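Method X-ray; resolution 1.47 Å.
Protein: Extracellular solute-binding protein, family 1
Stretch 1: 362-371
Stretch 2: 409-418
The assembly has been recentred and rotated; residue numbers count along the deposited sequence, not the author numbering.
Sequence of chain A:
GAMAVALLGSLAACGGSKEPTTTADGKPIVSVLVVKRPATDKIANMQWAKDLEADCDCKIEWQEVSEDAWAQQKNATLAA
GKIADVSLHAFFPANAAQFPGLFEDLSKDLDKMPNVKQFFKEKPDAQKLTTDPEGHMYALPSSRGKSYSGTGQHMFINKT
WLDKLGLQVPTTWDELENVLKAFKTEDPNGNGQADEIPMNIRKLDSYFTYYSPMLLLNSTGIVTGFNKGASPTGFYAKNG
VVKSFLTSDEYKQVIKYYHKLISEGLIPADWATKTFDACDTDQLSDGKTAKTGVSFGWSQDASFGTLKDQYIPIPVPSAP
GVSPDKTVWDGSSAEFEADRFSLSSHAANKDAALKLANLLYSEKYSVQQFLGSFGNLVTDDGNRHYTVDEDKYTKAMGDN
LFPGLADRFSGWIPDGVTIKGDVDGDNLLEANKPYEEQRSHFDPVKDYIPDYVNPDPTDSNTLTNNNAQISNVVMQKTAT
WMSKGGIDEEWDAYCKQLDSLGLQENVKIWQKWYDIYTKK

Stretch 1, residues 362-371: SEKYSVQQFL
Stretch 2 409-418: FSGWIPDGVT

Residues 363-371 form a helix; 409-414 is extended and irregular and crosses the helix obliquely; a turn follows. The pairing runs in reverse order: Gln369 faces Phe409 (CA to CA 5.9 Å), Ser366 faces Gly411 (CA to CA 4.7 Å), and Glu363 reaches Val417.

Ser362 (chi1 p) caps the helix through a weak bond from Tyr365 N to Ser362 OG, 3.4 Å.

The closest CA pair is Ser366 with Gly411 (phi/psi 178/-167). Ser366 (chi1 m) fills the hollow there, with OG 3.3 Å from Gly411 CA. A CB on Gly411 would clash with that OG. Trp412 N donates to Ser366 OG at 3.0 Å.

Gln369 (chi1 m, chi2 t, chi3 73°) clasps the Ser410 backbone. Ser410 N donates to Gln369 OE1 at 3.0 Å, and Gln369 NE2 donates to Ser410 O at 2.9 Å. The amide thus pairs with both backbone polar groups of Ser410. Gln369 NE2 also donates to Tyr365 O, 3.3 Å.

Phe409 (chi1 p, chi2 -41°) points toward the helix. Phe370 CB (chi1 t, chi2 59°) sits over its ring face, 3.9 Å from Phe409 CD2. The two rings are oblique, planes at 38°. Ile413 (chi1 m, chi2 m) places CD1 4.2 Å from both Val367 CG2 and Phe370 CD2.

Beyond, Val417 CG2 (chi1 t) meets Glu363 CD (chi1 t, chi2 t, chi3 -36°) at 3.6 Å; Val417 ends a type I turn that starts at Pro414.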

# COMPACT_ATOMS: atom_id res chain seq x y z
N SER A 362 14.46 15.99 -9.85
CA SER A 362 14.27 16.51 -11.19
C SER A 362 13.65 15.43 -12.06
O SER A 362 13.77 14.23 -11.79
CB SER A 362 15.61 16.93 -11.80
OG SER A 362 16.41 15.81 -12.15
N GLU A 363 13.03 15.85 -13.17
CA GLU A 363 12.42 14.88 -14.08
C GLU A 363 13.47 13.91 -14.62
O GLU A 363 13.23 12.70 -14.67
CB GLU A 363 11.69 15.62 -15.19
CG GLU A 363 10.95 14.74 -16.18
CD GLU A 363 10.18 15.53 -17.22
OE1 GLU A 363 9.66 16.59 -16.82
OE2 GLU A 363 10.10 15.09 -18.40
N LYS A 364 14.64 14.44 -14.99
CA LYS A 364 15.76 13.64 -15.50
C LYS A 364 16.05 12.43 -14.61
O LYS A 364 16.14 11.29 -15.10
CB LYS A 364 16.99 14.54 -15.59
CG LYS A 364 18.26 13.88 -16.08
CD LYS A 364 19.48 14.85 -16.10
CE LYS A 364 19.33 15.98 -17.10
NZ LYS A 364 20.58 16.81 -17.16
N TYR A 365 16.17 12.65 -13.30
CA TYR A 365 16.58 11.54 -12.42
C TYR A 365 15.39 10.81 -11.80
O TYR A 365 15.51 9.62 -11.49
CB TYR A 365 17.61 11.99 -11.38
CG TYR A 365 18.91 12.32 -12.07
CD1 TYR A 365 19.65 11.31 -12.63
CD2 TYR A 365 19.33 13.62 -12.23
CE1 TYR A 365 20.83 11.57 -13.34
CE2 TYR A 365 20.51 13.91 -12.93
CZ TYR A 365 21.24 12.87 -13.48
OH TYR A 365 22.39 13.14 -14.19
N SER A 366 14.24 11.45 -11.66
CA SER A 366 13.08 10.73 -11.17
C SER A 366 12.64 9.67 -12.17
O SER A 366 12.37 8.52 -11.80
CB SER A 366 11.94 11.71 -10.86
OG SER A 366 12.18 12.49 -9.70
N VAL A 367 12.61 10.02 -13.46
CA VAL A 367 12.21 9.05 -14.47
C VAL A 367 13.23 7.92 -14.56
O VAL A 367 12.86 6.75 -14.64
CB VAL A 367 11.96 9.73 -15.83
CG1 VAL A 367 11.73 8.67 -16.89
CG2 VAL A 367 10.75 10.66 -15.74
N GLN A 368 14.53 8.26 -14.51
CA GLN A 368 15.55 7.22 -14.64
C GLN A 368 15.62 6.33 -13.39
O GLN A 368 15.85 5.12 -13.51
CB GLN A 368 16.91 7.83 -14.97
CG GLN A 368 16.98 8.39 -16.38
CD GLN A 368 18.38 8.84 -16.73
OE1 GLN A 368 19.13 8.09 -17.37
NE2 GLN A 368 18.75 10.04 -16.29
N GLN A 369 15.39 6.87 -12.20
CA GLN A 369 15.30 5.97 -11.05
C GLN A 369 14.14 5.00 -11.21
O GLN A 369 14.23 3.82 -10.87
CB GLN A 369 15.08 6.73 -9.76
CG GLN A 369 16.19 7.57 -9.25
CD GLN A 369 15.72 8.32 -8.04
OE1 GLN A 369 15.56 7.73 -6.97
NE2 GLN A 369 15.39 9.59 -8.22
N PHE A 370 13.00 5.51 -11.66
CA PHE A 370 11.78 4.72 -11.66
C PHE A 370 11.81 3.66 -12.76
O PHE A 370 11.38 2.53 -12.55
CB PHE A 370 10.58 5.68 -11.79
CG PHE A 370 9.23 5.01 -11.71
CD1 PHE A 370 8.84 4.29 -10.59
CD2 PHE A 370 8.32 5.17 -12.74
CE1 PHE A 370 7.59 3.67 -10.54
CE2 PHE A 370 7.06 4.57 -12.69
CZ PHE A 370 6.71 3.83 -11.59
N LEU A 371 12.33 4.03 -13.94
CA LEU A 371 12.30 3.19 -15.14
C LEU A 371 13.67 2.74 -15.62
O LEU A 371 13.75 2.02 -16.63
CB LEU A 371 11.61 3.95 -16.28
CG LEU A 371 10.18 4.42 -15.97
CD1 LEU A 371 9.61 5.28 -17.10
CD2 LEU A 371 9.28 3.24 -15.68
N PHE A 409 11.90 4.26 -5.41
CA PHE A 409 12.73 5.41 -5.73
C PHE A 409 12.44 6.64 -4.86
O PHE A 409 11.44 6.73 -4.12
CB PHE A 409 12.61 5.79 -7.21
CG PHE A 409 11.36 6.61 -7.59
CD1 PHE A 409 10.11 6.33 -7.07
CD2 PHE A 409 11.47 7.62 -8.52
CE1 PHE A 409 8.99 7.08 -7.46
CE2 PHE A 409 10.37 8.37 -8.90
CZ PHE A 409 9.14 8.09 -8.39
N SER A 410 13.35 7.60 -4.99
CA SER A 410 13.34 8.86 -4.24
C SER A 410 13.18 9.97 -5.28
O SER A 410 14.17 10.57 -5.74
CB SER A 410 14.63 9.04 -3.47
OG SER A 410 14.80 7.94 -2.60
N GLY A 411 11.94 10.29 -5.62
CA GLY A 411 11.68 11.26 -6.67
C GLY A 411 10.19 11.39 -6.88
O GLY A 411 9.39 10.92 -6.06
N TRP A 412 9.81 12.04 -7.98
CA TRP A 412 8.40 12.22 -8.28
C TRP A 412 8.17 12.25 -9.78
O TRP A 412 9.01 12.78 -10.52
CB TRP A 412 7.79 13.46 -7.62
CG TRP A 412 8.22 14.80 -8.17
CD1 TRP A 412 9.47 15.33 -8.18
CD2 TRP A 412 7.35 15.80 -8.75
NE1 TRP A 412 9.45 16.59 -8.76
CE2 TRP A 412 8.16 16.89 -9.11
CE3 TRP A 412 5.98 15.86 -9.00
CZ2 TRP A 412 7.64 18.04 -9.68
CZ3 TRP A 412 5.46 16.99 -9.58
CH2 TRP A 412 6.29 18.07 -9.91
N ILE A 413 7.05 11.67 -10.20
CA ILE A 413 6.61 11.69 -11.60
C ILE A 413 5.54 12.76 -11.72
O ILE A 413 4.40 12.55 -11.24
CB ILE A 413 6.10 10.32 -12.07
CG1 ILE A 413 7.11 9.19 -11.81
CG2 ILE A 413 5.73 10.39 -13.55
CD1 ILE A 413 8.45 9.33 -12.48
N PRO A 414 5.83 13.92 -12.32
CA PRO A 414 4.81 14.97 -12.46
C PRO A 414 3.68 14.54 -13.38
O PRO A 414 3.86 13.74 -14.30
CB PRO A 414 5.59 16.14 -13.08
CG PRO A 414 7.04 15.87 -12.78
CD PRO A 414 7.14 14.36 -12.84
N ASP A 415 2.48 15.11 -13.14
CA ASP A 415 1.33 14.78 -13.98
C ASP A 415 1.53 15.16 -15.46
O ASP A 415 0.90 14.55 -16.35
CB ASP A 415 0.09 15.48 -13.45
CG ASP A 415 -0.47 14.86 -12.19
OD1 ASP A 415 0.12 13.89 -11.62
OD2 ASP A 415 -1.54 15.35 -11.74
N GLY A 416 2.39 16.15 -15.74
CA GLY A 416 2.69 16.52 -17.12
C GLY A 416 3.54 15.52 -17.89
O GLY A 416 3.69 15.67 -19.11
N VAL A 417 4.08 14.51 -17.22
CA VAL A 417 4.87 13.46 -17.85
C VAL A 417 3.95 12.34 -18.26
O VAL A 417 3.05 11.94 -17.50
CB VAL A 417 5.93 12.95 -16.85
CG1 VAL A 417 6.54 11.59 -17.31
CG2 VAL A 417 7.00 14.00 -16.67
N THR A 418 4.15 11.81 -19.47
CA THR A 418 3.44 10.65 -19.98
C THR A 418 4.45 9.52 -20.17
O THR A 418 5.53 9.74 -20.73
CB THR A 418 2.76 10.95 -21.30
OG1 THR A 418 1.73 11.92 -21.07
CG2 THR A 418 2.13 9.67 -21.88